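Local coordinates for protein glutaredoxin 2 (PDB 3IR4) that binds glutathione and, as a glutaredoxin with a two-domain glutathione S-transferase-like fold, probably uses it to reduce disulfide bonds, at residues D152-L157 against H192-V197; Q102-R107 against T186-I191; V33-D38 against F116-A121; A18-G23 against D174-F179. All coordinates share one frame; numbering follows the deposited sequence. Where two conformers were deposited one is given.

Interaction 1 of 4, residues D152-L157 against H192-V197. With SO4 (sulfate ion), chain E.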
loop_
_atom_site.group_PDB
_atom_site.type_symbol
_atom_site.label_atom_id
_atom_site.label_comp_id
_atom_site.label_asym_id
_atom_site.label_seq_id
_atom_site.Cartn_x
_atom_site.Cartn_y
_atom_site.Cartn_z
ATOM N N ASP A 152 14.500 -3.741 13.779
ATOM C CA ASP A 152 14.149 -4.515 14.968
ATOM C C ASP A 152 12.760 -5.115 14.867
ATOM O O ASP A 152 12.575 -6.291 15.164
ATOM C CB ASP A 152 14.241 -3.647 16.227
ATOM C CG ASP A 152 15.671 -3.259 16.605
ATOM O OD1 ASP A 152 16.625 -3.849 16.074
ATOM O OD2 ASP A 152 15.815 -2.357 17.459
ATOM N N ASP A 153 11.795 -4.307 14.456
ATOM C CA ASP A 153 10.435 -4.800 14.306
ATOM C C ASP A 153 10.331 -5.896 13.244
ATOM O O ASP A 153 9.588 -6.876 13.428
ATOM C CB ASP A 153 9.471 -3.641 14.083
ATOM C CG ASP A 153 9.208 -2.853 15.362
ATOM O OD1 ASP A 153 9.338 -3.432 16.462
ATOM O OD2 ASP A 153 8.864 -1.659 15.263
ATOM N N LEU A 154 11.068 -5.755 12.144
ATOM C CA LEU A 154 11.060 -6.758 11.097
ATOM C C LEU A 154 11.612 -8.093 11.595
ATOM O O LEU A 154 11.192 -9.137 11.099
ATOM C CB LEU A 154 11.806 -6.299 9.843
ATOM C CG LEU A 154 11.161 -5.184 9.034
ATOM C CD1 LEU A 154 12.050 -4.853 7.853
ATOM C CD2 LEU A 154 9.762 -5.542 8.526
ATOM N N ARG A 155 12.541 -8.087 12.552
ATOM C CA ARG A 155 13.069 -9.356 13.049
ATOM C C ARG A 155 11.970 -10.187 13.752
ATOM O O ARG A 155 11.983 -11.406 13.669
ATOM C CB ARG A 155 14.299 -9.166 13.938
ATOM C CG ARG A 155 15.536 -8.689 13.179
ATOM C CD ARG A 155 16.818 -8.856 13.953
ATOM N NE ARG A 155 16.722 -8.311 15.308
ATOM C CZ ARG A 155 16.968 -7.045 15.640
ATOM N NH1 ARG A 155 16.847 -6.662 16.907
ATOM N NH2 ARG A 155 17.333 -6.159 14.720
ATOM N N LEU A 156 11.039 -9.539 14.444
ATOM C CA LEU A 156 9.922 -10.276 15.057
ATOM C C LEU A 156 8.989 -10.752 13.944
ATOM O O LEU A 156 8.559 -11.889 13.934
ATOM C CB LEU A 156 9.187 -9.441 16.101
ATOM C CG LEU A 156 7.936 -10.112 16.705
ATOM C CD1 LEU A 156 8.230 -11.450 17.387
ATOM C CD2 LEU A 156 7.254 -9.164 17.689
ATOM N N LEU A 157 8.643 -9.858 13.017
ATOM C CA LEU A 157 7.766 -10.230 11.919
ATOM C C LEU A 157 8.268 -11.475 11.189
ATOM O O LEU A 157 7.506 -12.370 10.828
ATOM C CB LEU A 157 7.600 -9.093 10.903
ATOM C CG LEU A 157 6.679 -9.397 9.716
ATOM C CD1 LEU A 157 5.240 -9.570 10.137
ATOM C CD2 LEU A 157 6.806 -8.288 8.657
ATOM N N HIS A 192 17.501 -3.318 6.968
ATOM C CA HIS A 192 17.932 -4.705 7.056
ATOM C C HIS A 192 16.679 -5.612 7.016
ATOM O O HIS A 192 15.870 -5.580 7.933
ATOM C CB HIS A 192 18.696 -4.947 8.357
ATOM C CG HIS A 192 19.966 -4.160 8.485
ATOM N ND1 HIS A 192 20.962 -4.511 9.361
ATOM C CD2 HIS A 192 20.408 -3.048 7.852
ATOM C CE1 HIS A 192 21.955 -3.645 9.277
ATOM N NE2 HIS A 192 21.647 -2.750 8.360
ATOM N N TRP A 193 16.553 -6.360 5.938
ATOM C CA TRP A 193 15.408 -7.226 5.696
ATOM C C TRP A 193 15.702 -8.663 6.062
ATOM O O TRP A 193 16.523 -9.300 5.411
ATOM C CB TRP A 193 15.012 -7.151 4.219
ATOM C CG TRP A 193 14.436 -5.848 3.790
ATOM C CD1 TRP A 193 15.118 -4.756 3.341
ATOM C CD2 TRP A 193 13.048 -5.501 3.748
ATOM N NE1 TRP A 193 14.246 -3.783 3.000
ATOM C CE2 TRP A 193 12.969 -4.191 3.265
ATOM C CE3 TRP A 193 11.869 -6.191 4.024
ATOM C CZ2 TRP A 193 11.761 -3.556 3.036
ATOM C CZ3 TRP A 193 10.690 -5.564 3.838
ATOM C CH2 TRP A 193 10.627 -4.260 3.347
ATOM N N PRO A 194 14.994 -9.207 7.056
ATOM C CA PRO A 194 15.189 -10.616 7.371
ATOM C C PRO A 194 14.724 -11.497 6.216
ATOM O O PRO A 194 13.898 -11.083 5.420
ATOM C CB PRO A 194 14.323 -10.809 8.634
ATOM C CG PRO A 194 14.233 -9.470 9.229
ATOM C CD PRO A 194 14.104 -8.567 8.033
ATOM N N THR A 195 15.249 -12.711 6.162
ATOM C CA THR A 195 15.018 -13.660 5.042
ATOM C C THR A 195 13.546 -13.905 4.742
ATOM O O THR A 195 13.139 -13.797 3.590
ATOM C CB THR A 195 15.698 -14.990 5.328
ATOM O OG1 THR A 195 17.084 -14.743 5.466
ATOM C CG2 THR A 195 15.422 -16.027 4.206
ATOM N N LYS A 196 12.765 -14.275 5.757
ATOM C CA LYS A 196 11.371 -14.631 5.495
ATOM C C LYS A 196 10.578 -13.391 5.075
ATOM O O LYS A 196 9.657 -13.484 4.252
ATOM C CB LYS A 196 10.703 -15.290 6.693
ATOM C CG LYS A 196 11.328 -16.632 7.020
ATOM C CD LYS A 196 10.843 -17.274 8.272
ATOM C CE LYS A 196 11.725 -18.468 8.646
ATOM N NZ LYS A 196 11.157 -19.101 9.827
ATOM N N VAL A 197 10.897 -12.225 5.648
ATOM C CA VAL A 197 10.225 -11.003 5.285
ATOM C C VAL A 197 10.524 -10.673 3.833
ATOM O O VAL A 197 9.628 -10.352 3.066
ATOM C CB VAL A 197 10.594 -9.833 6.208
ATOM C CG1 VAL A 197 9.795 -8.595 5.789
ATOM C CG2 VAL A 197 10.373 -10.179 7.687
HETATM S S SO4 E . 21.325 -7.712 11.473
HETATM O O1 SO4 E . 22.273 -7.852 10.355
HETATM O O2 SO4 E . 22.082 -7.720 12.737
HETATM O O3 SO4 E . 20.359 -8.827 11.430
HETATM O O4 SO4 E . 20.655 -6.407 11.306
#
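Leu154 divides its side chain among its neighbours in 192-197: CB to Pro194, CD1 to Trp193 and the His192 carbonyl O, CD2 to Val197. CB backs against the proline ring, 3.7 Å from Pro194 CD, while Pro194 CG rests against the Leu154 carbonyl O. Chi1 of -69° sets Leu154 CG anti to the carbonyl carbon. CD1 lies over one face of the Trp193 indole, 4.0 Å above the plane and displaced toward the rim near CE3; the two side chains approach obliquely. CD2 is 4.1 Å from Val197 CG1, the side chains crossing at about a right angle. Leu157 CD2 adds a second leucine methyl, 4.2 Å from Val197 CG2. On the outer side, His192 ND1 donates an almost straight bond (2.7 Å, 165°) to O4 of a sulfate, probably a crystallisation additive. Pro194 holds the N-cap position of helix 195-208, whose first turn gives weak bonds from Lys196 N and Val197 N to Asp158 OD1. The contact thus lays the start of that helix against helix 143-160, with Trp92 of helix 87-97 and Leu182 of helix 173-185 also packing on Leu154.

Interaction 2 of 4, residues Q102-R107 against T186-I191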
loop_
_atom_site.group_PDB
_atom_site.type_symbol
_atom_site.label_atom_id
_atom_site.label_comp_id
_atom_site.label_asym_id
_atom_site.label_seq_id
_atom_site.Cartn_x
_atom_site.Cartn_y
_atom_site.Cartn_z
ATOM N N GLN A 102 7.074 8.542 9.473
ATOM C CA GLN A 102 8.226 9.420 9.592
ATOM C C GLN A 102 9.316 9.022 8.599
ATOM O O GLN A 102 10.116 9.856 8.227
ATOM C CB GLN A 102 8.741 9.465 11.002
ATOM C CG GLN A 102 7.761 10.105 11.949
ATOM C CD GLN A 102 8.339 10.412 13.307
ATOM O OE1 GLN A 102 9.337 9.839 13.735
ATOM N NE2 GLN A 102 7.702 11.327 14.006
ATOM N N LEU A 103 9.372 7.756 8.209
ATOM C CA LEU A 103 10.232 7.299 7.129
ATOM C C LEU A 103 9.564 7.529 5.762
ATOM O O LEU A 103 10.215 7.944 4.799
ATOM C CB LEU A 103 10.553 5.806 7.285
ATOM C CG LEU A 103 11.519 5.421 8.391
ATOM C CD1 LEU A 103 11.524 3.924 8.550
ATOM C CD2 LEU A 103 12.955 5.960 8.064
ATOM N N LEU A 104 8.302 7.176 5.652
ATOM C CA LEU A 104 7.670 7.121 4.329
ATOM C C LEU A 104 7.284 8.454 3.718
ATOM O O LEU A 104 7.577 8.693 2.562
ATOM C CB LEU A 104 6.449 6.171 4.330
ATOM C CG LEU A 104 6.748 4.716 4.675
ATOM C CD1 LEU A 104 5.424 3.924 4.771
ATOM C CD2 LEU A 104 7.682 4.091 3.678
ATOM N N LEU A 105 6.601 9.307 4.461
ATOM C CA LEU A 105 6.062 10.523 3.853
ATOM C C LEU A 105 7.134 11.426 3.248
ATOM O O LEU A 105 6.953 11.909 2.131
ATOM C CB LEU A 105 5.152 11.278 4.830
ATOM C CG LEU A 105 3.930 10.503 5.376
ATOM C CD1 LEU A 105 3.185 11.378 6.341
ATOM C CD2 LEU A 105 3.017 9.991 4.271
ATOM N N PRO A 106 8.264 11.648 3.954
ATOM C CA PRO A 106 9.260 12.507 3.347
ATOM C C PRO A 106 9.838 11.927 2.074
ATOM O O PRO A 106 10.255 12.672 1.195
ATOM C CB PRO A 106 10.335 12.626 4.447
ATOM C CG PRO A 106 9.644 12.347 5.708
ATOM C CD PRO A 106 8.633 11.292 5.340
ATOM N N ARG A 107 9.925 10.597 2.010
ATOM C CA ARG A 107 10.434 9.919 0.842
ATOM C C ARG A 107 9.422 9.906 -0.299
ATOM O O ARG A 107 9.781 10.145 -1.462
ATOM C CB ARG A 107 10.950 8.523 1.214
ATOM C CG ARG A 107 12.221 8.602 2.041
ATOM C CD ARG A 107 12.627 7.257 2.586
ATOM N NE ARG A 107 13.919 7.269 3.298
ATOM C CZ ARG A 107 14.102 7.815 4.494
ATOM N NH1 ARG A 107 13.086 8.305 5.180
ATOM N NH2 ARG A 107 15.321 7.869 5.014
ATOM N N THR A 186 10.131 -0.557 0.856
ATOM C CA THR A 186 11.207 -0.731 -0.112
ATOM C C THR A 186 11.710 0.608 -0.669
ATOM O O THR A 186 12.751 0.652 -1.315
ATOM C CB THR A 186 10.886 -1.713 -1.244
ATOM O OG1 THR A 186 9.832 -1.210 -2.068
ATOM C CG2 THR A 186 10.553 -3.081 -0.720
ATOM N N LEU A 187 10.972 1.699 -0.424
ATOM C CA LEU A 187 11.444 3.027 -0.812
ATOM C C LEU A 187 12.538 3.529 0.148
ATOM O O LEU A 187 13.211 4.518 -0.146
ATOM C CB LEU A 187 10.284 4.013 -0.814
ATOM C CG LEU A 187 10.518 5.393 -1.451
ATOM C CD1 LEU A 187 10.820 5.238 -2.908
ATOM C CD2 LEU A 187 9.279 6.249 -1.231
ATOM N N VAL A 188 12.669 2.898 1.304
ATOM C CA VAL A 188 13.601 3.342 2.329
ATOM C C VAL A 188 14.942 2.620 2.200
ATOM O O VAL A 188 15.095 1.480 2.639
ATOM C CB VAL A 188 13.033 3.108 3.763
ATOM C CG1 VAL A 188 13.962 3.697 4.798
ATOM C CG2 VAL A 188 11.628 3.704 3.881
ATOM N N ALA A 189 15.926 3.302 1.609
ATOM C CA ALA A 189 17.282 2.773 1.545
ATOM C C ALA A 189 17.817 2.612 2.967
ATOM O O ALA A 189 17.640 3.491 3.798
ATOM C CB ALA A 189 18.190 3.724 0.740
ATOM N N GLY A 190 18.438 1.481 3.249
ATOM C CA GLY A 190 19.149 1.232 4.482
ATOM C C GLY A 190 18.594 0.146 5.377
ATOM O O GLY A 190 19.255 -0.291 6.312
ATOM N N ILE A 191 17.366 -0.277 5.122
ATOM C CA ILE A 191 16.702 -1.265 5.965
ATOM C C ILE A 191 17.351 -2.647 5.834
ATOM O O ILE A 191 17.709 -3.089 4.734
ATOM C CB ILE A 191 15.201 -1.367 5.620
ATOM C CG1 ILE A 191 14.484 -0.084 6.052
ATOM C CG2 ILE A 191 14.566 -2.566 6.330
ATOM C CD1 ILE A 191 13.014 -0.024 5.688
HETATM O O HOH W 1 17.503 6.390 3.647
#
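The guanidinium of Arg107 has Val188 CG1 over one face, 3.8 Å above its plane and offset toward the rim, and polar partners around its edge. NH1 donates to Leu103 O, one helical turn back (2.9 Å, 156°); this bond lies close to the guanidinium plane and falls on a lone pair of the carbonyl. NH2 is bonded to Ser143 OG and to a water at 3.0 Å, and that water donates in turn to Ala189 O, bridging the two segments. NE is bonded to Ile218 O at the chain terminus. The arginine chain, extended from CG to NE, crosses Val188 at about a right angle, and CD lies 3.9 Å from Val188 CG2. Farther back along the chain, Arg107 CB takes Leu187 CD2 at 3.7 Å. Val188 also packs on the helix: CG1 meets Leu103 CD2, and CG2 meets Leu104 CD2 at 4.0 Å, again with the side chains roughly perpendicular. The type II turn from Val188 to Ile191 then leads the chain away, with Gly190 at backbone angles that call for glycine. Backbone bonds of Leu187 and Ala189 to Ile218 tie the same loop to the C terminus. A buried arginine would be costly without compensation; here two backbone oxygens, a hydroxyl and a water take up four of its five N-H groups, and Ile218 O belongs to the chain-terminal carboxylate, which would probably offset the charge. Apolar packing on the face and polar bonding at the edge together join helix 101-108, the 186-191 loop and the chain end in the C-terminal domain.

Interaction 3 of 4, residues V33-D38 against F116-A121; sequences VLQNDD and FSTPAA
Asn36 and Phe116 lie side by side, pointing the same way, with Asn36 CG 3.7 Å from CE1 at the edge of the phenyl ring and the amide turned 73° from the ring plane. Next to them Asp37 bends over the start of helix 119-133: OD2 is 3.6 Å from Ala121 CB, and OD1 is equally close to Ala120 CB. The position of CG between the backbone N and the carbonyl carbon (chi1 61°) brings it against Ala121 CA, and a negative group beside this helix start is probably favourable. Gln35 folds at chi2, which sets its CD 3.6 Å from Ser117 OG, a hydroxyl bonded to Asp114 O, and its amide end also touches Thr118. Thr118 is also the N-cap of helix 119-133, its OG1 accepting from Ala121 N (3.0 Å, 155°). Here the loop after strand 30-33 of the thioredoxin-like domain meets the start of a helix of the all-helical domain, beside the glutathione pocket between them; the Asn36 side chain comes to about 4 Å from glutathione. In a second shell, a type I turn from Gln35 to Asp38 shapes the facing loop, closed by Asp38 N to Gln35 O at 3.0 Å. Asn36 is further fixed by a backbone bond to Glu115 and its carbonyl O accepting from Lys49 NZ; Lys49 lines the glutathione pocket, as does Tyr124, which touches Asn36 and Asp37.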
loop_
_atom_site.group_PDB
_atom_site.type_symbol
_atom_site.label_atom_id
_atom_site.label_comp_id
_atom_site.label_asym_id
_atom_site.label_seq_id
_atom_site.Cartn_x
_atom_site.Cartn_y
_atom_site.Cartn_z
ATOM N N VAL A 33 -4.012 6.736 -12.310
ATOM C CA VAL A 33 -3.434 7.492 -11.224
ATOM C C VAL A 33 -3.891 8.934 -11.336
ATOM O O VAL A 33 -3.712 9.564 -12.382
ATOM C CB VAL A 33 -1.899 7.446 -11.268
ATOM C CG1 VAL A 33 -1.362 8.279 -10.101
ATOM C CG2 VAL A 33 -1.370 6.030 -11.180
ATOM N N LEU A 34 -4.524 9.435 -10.297
ATOM C CA LEU A 34 -4.966 10.808 -10.227
ATOM C C LEU A 34 -3.898 11.709 -9.647
ATOM O O LEU A 34 -3.126 11.292 -8.799
ATOM C CB LEU A 34 -6.211 10.883 -9.341
ATOM C CG LEU A 34 -7.436 10.136 -9.848
ATOM C CD1 LEU A 34 -8.571 10.204 -8.823
ATOM C CD2 LEU A 34 -7.859 10.707 -11.206
ATOM N N GLN A 35 -3.858 12.952 -10.105
ATOM C CA GLN A 35 -2.977 13.937 -9.474
ATOM C C GLN A 35 -3.366 14.120 -8.015
ATOM O O GLN A 35 -4.546 14.157 -7.672
ATOM C CB GLN A 35 -3.004 15.294 -10.179
ATOM C CG GLN A 35 -2.456 15.246 -11.587
ATOM C CD GLN A 35 -1.008 14.777 -11.598
ATOM O OE1 GLN A 35 -0.711 13.644 -11.998
ATOM N NE2 GLN A 35 -0.117 15.621 -11.079
ATOM N N ASN A 36 -2.356 14.273 -7.149
ATOM C CA ASN A 36 -2.643 14.332 -5.725
ATOM C C ASN A 36 -3.466 15.539 -5.302
ATOM O O ASN A 36 -4.144 15.475 -4.279
ATOM C CB ASN A 36 -1.354 14.259 -4.924
ATOM C CG ASN A 36 -1.576 13.878 -3.468
ATOM O OD1 ASN A 36 -1.323 14.691 -2.568
ATOM N ND2 ASN A 36 -2.048 12.651 -3.212
ATOM N N ASP A 37 -3.422 16.616 -6.088
ATOM C CA ASP A 37 -4.209 17.819 -5.814
ATOM C C ASP A 37 -5.551 17.861 -6.547
ATOM O O ASP A 37 -6.243 18.864 -6.476
ATOM C CB ASP A 37 -3.385 19.089 -6.122
ATOM C CG ASP A 37 -2.951 19.216 -7.585
ATOM O OD1 ASP A 37 -2.527 20.340 -8.003
ATOM O OD2 ASP A 37 -3.005 18.214 -8.326
ATOM N N ASP A 38 -5.939 16.767 -7.200
ATOM C CA ASP A 38 -7.179 16.760 -7.974
ATOM C C ASP A 38 -8.369 16.421 -7.099
ATOM O O ASP A 38 -8.612 15.277 -6.772
ATOM C CB ASP A 38 -7.057 15.776 -9.139
ATOM C CG ASP A 38 -8.315 15.668 -9.984
ATOM O OD1 ASP A 38 -9.309 16.361 -9.703
ATOM O OD2 ASP A 38 -8.257 14.869 -10.936
ATOM N N PHE A 116 2.354 12.805 -8.193
ATOM C CA PHE A 116 3.132 14.003 -7.845
ATOM C C PHE A 116 3.826 14.557 -9.070
ATOM O O PHE A 116 4.787 15.292 -8.957
ATOM C CB PHE A 116 4.193 13.708 -6.788
ATOM C CG PHE A 116 3.664 13.059 -5.525
ATOM C CD1 PHE A 116 2.509 13.514 -4.907
ATOM C CD2 PHE A 116 4.377 12.042 -4.914
ATOM C CE1 PHE A 116 2.035 12.935 -3.733
ATOM C CE2 PHE A 116 3.905 11.436 -3.745
ATOM C CZ PHE A 116 2.760 11.907 -3.153
ATOM N N SER A 117 3.366 14.214 -10.262
ATOM C CA SER A 117 4.104 14.601 -11.469
ATOM C C SER A 117 4.196 16.080 -11.701
ATOM O O SER A 117 5.159 16.546 -12.254
ATOM C CB SER A 117 3.582 13.881 -12.693
ATOM O OG SER A 117 2.245 14.161 -12.931
ATOM N N THR A 118 3.203 16.823 -11.275
ATOM C CA THR A 118 3.247 18.279 -11.430
ATOM C C THR A 118 3.832 18.886 -10.150
ATOM O O THR A 118 3.609 18.386 -9.040
ATOM C CB THR A 118 1.869 18.907 -11.675
ATOM O OG1 THR A 118 1.032 18.684 -10.533
ATOM C CG2 THR A 118 1.225 18.352 -12.952
ATOM N N PRO A 119 4.577 20.002 -10.298
ATOM C CA PRO A 119 5.009 20.698 -9.109
ATOM C C PRO A 119 3.863 21.041 -8.148
ATOM O O PRO A 119 4.033 20.970 -6.942
ATOM C CB PRO A 119 5.665 21.963 -9.688
ATOM C CG PRO A 119 6.204 21.509 -11.026
ATOM C CD PRO A 119 5.208 20.534 -11.528
ATOM N N ALA A 120 2.714 21.440 -8.674
ATOM C CA ALA A 120 1.588 21.798 -7.815
ATOM C C ALA A 120 1.116 20.608 -6.980
ATOM O O ALA A 120 0.802 20.758 -5.809
ATOM C CB ALA A 120 0.433 22.371 -8.623
ATOM N N ALA A 121 1.024 19.430 -7.588
ATOM C CA ALA A 121 0.580 18.234 -6.880
ATOM C C ALA A 121 1.544 17.829 -5.790
ATOM O O ALA A 121 1.144 17.474 -4.692
ATOM C CB ALA A 121 0.374 17.093 -7.840
#

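Interaction 4 of 4, residues A18-G23 against D174-F179. With SO4 (sulfate ion), chain F.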
loop_
_atom_site.group_PDB
_atom_site.type_symbol
_atom_site.label_atom_id
_atom_site.label_comp_id
_atom_site.label_asym_id
_atom_site.label_seq_id
_atom_site.Cartn_x
_atom_site.Cartn_y
_atom_site.Cartn_z
ATOM N N ALA A 18 -6.314 -2.417 -2.764
ATOM C CA ALA A 18 -7.335 -2.539 -3.795
ATOM C C ALA A 18 -6.816 -3.200 -5.061
ATOM O O ALA A 18 -7.574 -3.840 -5.758
ATOM C CB ALA A 18 -7.939 -1.191 -4.132
ATOM N N ARG A 19 -5.532 -3.055 -5.357
ATOM C CA ARG A 19 -4.916 -3.684 -6.515
ATOM C C ARG A 19 -4.577 -5.153 -6.305
ATOM O O ARG A 19 -4.422 -5.893 -7.276
ATOM C CB ARG A 19 -3.622 -2.952 -6.866
ATOM C CG ARG A 19 -3.870 -1.577 -7.408
ATOM C CD ARG A 19 -2.584 -0.790 -7.520
ATOM N NE ARG A 19 -1.727 -1.432 -8.503
ATOM C CZ ARG A 19 -0.464 -1.114 -8.743
ATOM N NH1 ARG A 19 0.125 -0.155 -8.049
ATOM N NH2 ARG A 19 0.212 -1.772 -9.681
HETATM N N MSE A 20 -4.388 -5.571 -5.057
HETATM C CA MSE A 20 -3.858 -6.908 -4.820
HETATM C C MSE A 20 -4.686 -8.067 -5.363
HETATM O O MSE A 20 -4.137 -8.980 -5.931
HETATM C CB MSE A 20 -3.578 -7.142 -3.331
HETATM C CG MSE A 20 -2.416 -6.318 -2.811
HETATM SE SE MSE A 20 -2.183 -6.468 -0.896
HETATM C CE MSE A 20 -1.546 -8.282 -0.806
ATOM N N ILE A 21 -6.002 -8.054 -5.144
ATOM C CA ILE A 21 -6.819 -9.194 -5.572
ATOM C C ILE A 21 -6.824 -9.296 -7.084
ATOM O O ILE A 21 -6.869 -10.401 -7.629
ATOM C CB ILE A 21 -8.257 -9.177 -4.990
ATOM C CG1 ILE A 21 -8.232 -9.314 -3.463
ATOM C CG2 ILE A 21 -9.138 -10.292 -5.622
ATOM C CD1 ILE A 21 -7.733 -10.595 -2.925
ATOM N N PHE A 22 -6.815 -8.162 -7.793
ATOM C CA PHE A 22 -6.751 -8.216 -9.245
ATOM C C PHE A 22 -5.535 -9.020 -9.687
ATOM O O PHE A 22 -5.583 -9.845 -10.593
ATOM C CB PHE A 22 -6.727 -6.822 -9.857
ATOM C CG PHE A 22 -8.026 -6.094 -9.754
ATOM C CD1 PHE A 22 -9.052 -6.315 -10.662
ATOM C CD2 PHE A 22 -8.240 -5.167 -8.736
ATOM C CE1 PHE A 22 -10.241 -5.636 -10.578
ATOM C CE2 PHE A 22 -9.453 -4.488 -8.658
ATOM C CZ PHE A 22 -10.448 -4.723 -9.594
ATOM N N GLY A 23 -4.392 -8.752 -9.072
ATOM C CA GLY A 23 -3.197 -9.464 -9.419
ATOM C C GLY A 23 -3.224 -10.917 -9.050
ATOM O O GLY A 23 -2.887 -11.798 -9.846
ATOM N N ASP A 174 -4.893 -10.374 6.589
ATOM C CA ASP A 174 -3.592 -9.936 7.104
ATOM C C ASP A 174 -2.601 -9.696 5.983
ATOM O O ASP A 174 -1.771 -8.798 6.079
ATOM C CB ASP A 174 -3.013 -10.922 8.118
ATOM C CG ASP A 174 -3.739 -10.910 9.466
ATOM O OD1 ASP A 174 -4.510 -9.967 9.746
ATOM O OD2 ASP A 174 -3.462 -11.849 10.260
ATOM N N ASP A 175 -2.657 -10.478 4.912
ATOM C CA ASP A 175 -1.801 -10.256 3.743
ATOM C C ASP A 175 -2.123 -8.929 3.068
ATOM O O ASP A 175 -1.243 -8.201 2.606
ATOM C CB ASP A 175 -1.938 -11.394 2.739
ATOM C CG ASP A 175 -1.458 -12.695 3.303
ATOM O OD1 ASP A 175 -0.226 -12.811 3.477
ATOM O OD2 ASP A 175 -2.280 -13.578 3.611
ATOM N N ILE A 176 -3.424 -8.639 2.981
ATOM C CA ILE A 176 -3.898 -7.408 2.379
ATOM C C ILE A 176 -3.350 -6.207 3.159
ATOM O O ILE A 176 -2.940 -5.211 2.579
ATOM C CB ILE A 176 -5.433 -7.374 2.306
ATOM C CG1 ILE A 176 -5.976 -8.564 1.483
ATOM C CG2 ILE A 176 -5.888 -6.044 1.757
ATOM C CD1 ILE A 176 -5.584 -8.584 0.008
ATOM N N HIS A 177 -3.329 -6.283 4.480
ATOM C CA HIS A 177 -2.811 -5.176 5.290
ATOM C C HIS A 177 -1.287 -5.146 5.362
ATOM O O HIS A 177 -0.698 -4.064 5.469
ATOM C CB HIS A 177 -3.421 -5.196 6.692
ATOM C CG HIS A 177 -4.875 -4.924 6.704
ATOM N ND1 HIS A 177 -5.423 -3.767 6.203
ATOM C CD2 HIS A 177 -5.907 -5.696 7.111
ATOM C CE1 HIS A 177 -6.735 -3.826 6.342
ATOM N NE2 HIS A 177 -7.052 -4.987 6.888
ATOM N N LEU A 178 -0.627 -6.294 5.338
ATOM C CA LEU A 178 0.816 -6.327 5.508
ATOM C C LEU A 178 1.614 -5.960 4.251
ATOM O O LEU A 178 2.573 -5.183 4.308
ATOM C CB LEU A 178 1.252 -7.729 5.997
ATOM C CG LEU A 178 2.737 -7.962 6.144
ATOM C CD1 LEU A 178 3.367 -6.966 7.175
ATOM C CD2 LEU A 178 3.008 -9.406 6.523
ATOM N N PHE A 179 1.270 -6.551 3.115
ATOM C CA PHE A 179 2.034 -6.321 1.913
ATOM C C PHE A 179 2.221 -4.827 1.555
ATOM O O PHE A 179 3.335 -4.436 1.240
ATOM C CB PHE A 179 1.526 -7.121 0.715
ATOM C CG PHE A 179 2.266 -6.795 -0.548
ATOM C CD1 PHE A 179 3.597 -7.178 -0.706
ATOM C CD2 PHE A 179 1.674 -6.026 -1.522
ATOM C CE1 PHE A 179 4.293 -6.865 -1.831
ATOM C CE2 PHE A 179 2.383 -5.697 -2.676
ATOM C CZ PHE A 179 3.699 -6.103 -2.820
HETATM S S SO4 F . -10.225 -5.323 8.882
HETATM O O1 SO4 F . -11.035 -6.514 9.231
HETATM O O2 SO4 F . -9.060 -5.358 9.789
HETATM O O3 SO4 F . -9.825 -5.473 7.481
HETATM O O4 SO4 F . -11.025 -4.138 9.154
#
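Asp175, whose carbonyl O lies 3.4 Å from the terminal methyl CE of Met20, has a buried carboxylate gripped by several groups: OD1 accepts from Tyr200 OH and Val167 N, OD2 from Ser172 N. The residue at 20 is selenomethionine, and its side chain runs across to helix 173-185. Its chain bends at chi3 (70°), which brings CE to 3.6 Å from Phe179 CB. SE stands at the edge of the Phe179 ring, 5.2 Å from the centroid and 76° off the normal, a Met-aromatic contact. SE also lies 4.1 Å from Ile176 CD1, which meets Ile21 CD1 from the next position of the facing helix. Away from this interface, His177 NE2 bonds a sulfate oxygen (O3, 2.9 Å), probably from the crystallisation liquor and also held by Arg85. The segment axes come within 10.1 Å at 119° between their directions. Met66 and Val69 of helix 65-74 flank the isoleucines, and Thr208 touches Met20 and Phe179. Helix 13-25, which begins at what is probably a thioredoxin-type CxxC motif (Cys12, Cys15), is packed here on the central helix of the C-terminal domain, the domain interface of the glutathione S-transferase fold.

Interactions 2 and 4 are buried, whereas 1 and 3 reach the surface on opposite sides of the chain's centre. Interactions 1 and 2 stay within the helical C-terminal domain; 186-191 runs straight into 192-197, and the two contacts touch through Leu154 and Ile191. Interactions 3 and 4 instead join the two domains, 3 at the glutathione end and 4 in the apolar interior. Helix 173-185, used directly in interaction 4, also packs on interaction 1 through Leu157 and Leu178. The chemistry follows place: 1 packs leucines and a valine with a proline and an indole face, 4 adds a selenium-aromatic contact, a hydrogen-bonded arginine lies in 2, and carboxylate and amide groups meet a helix start in 3.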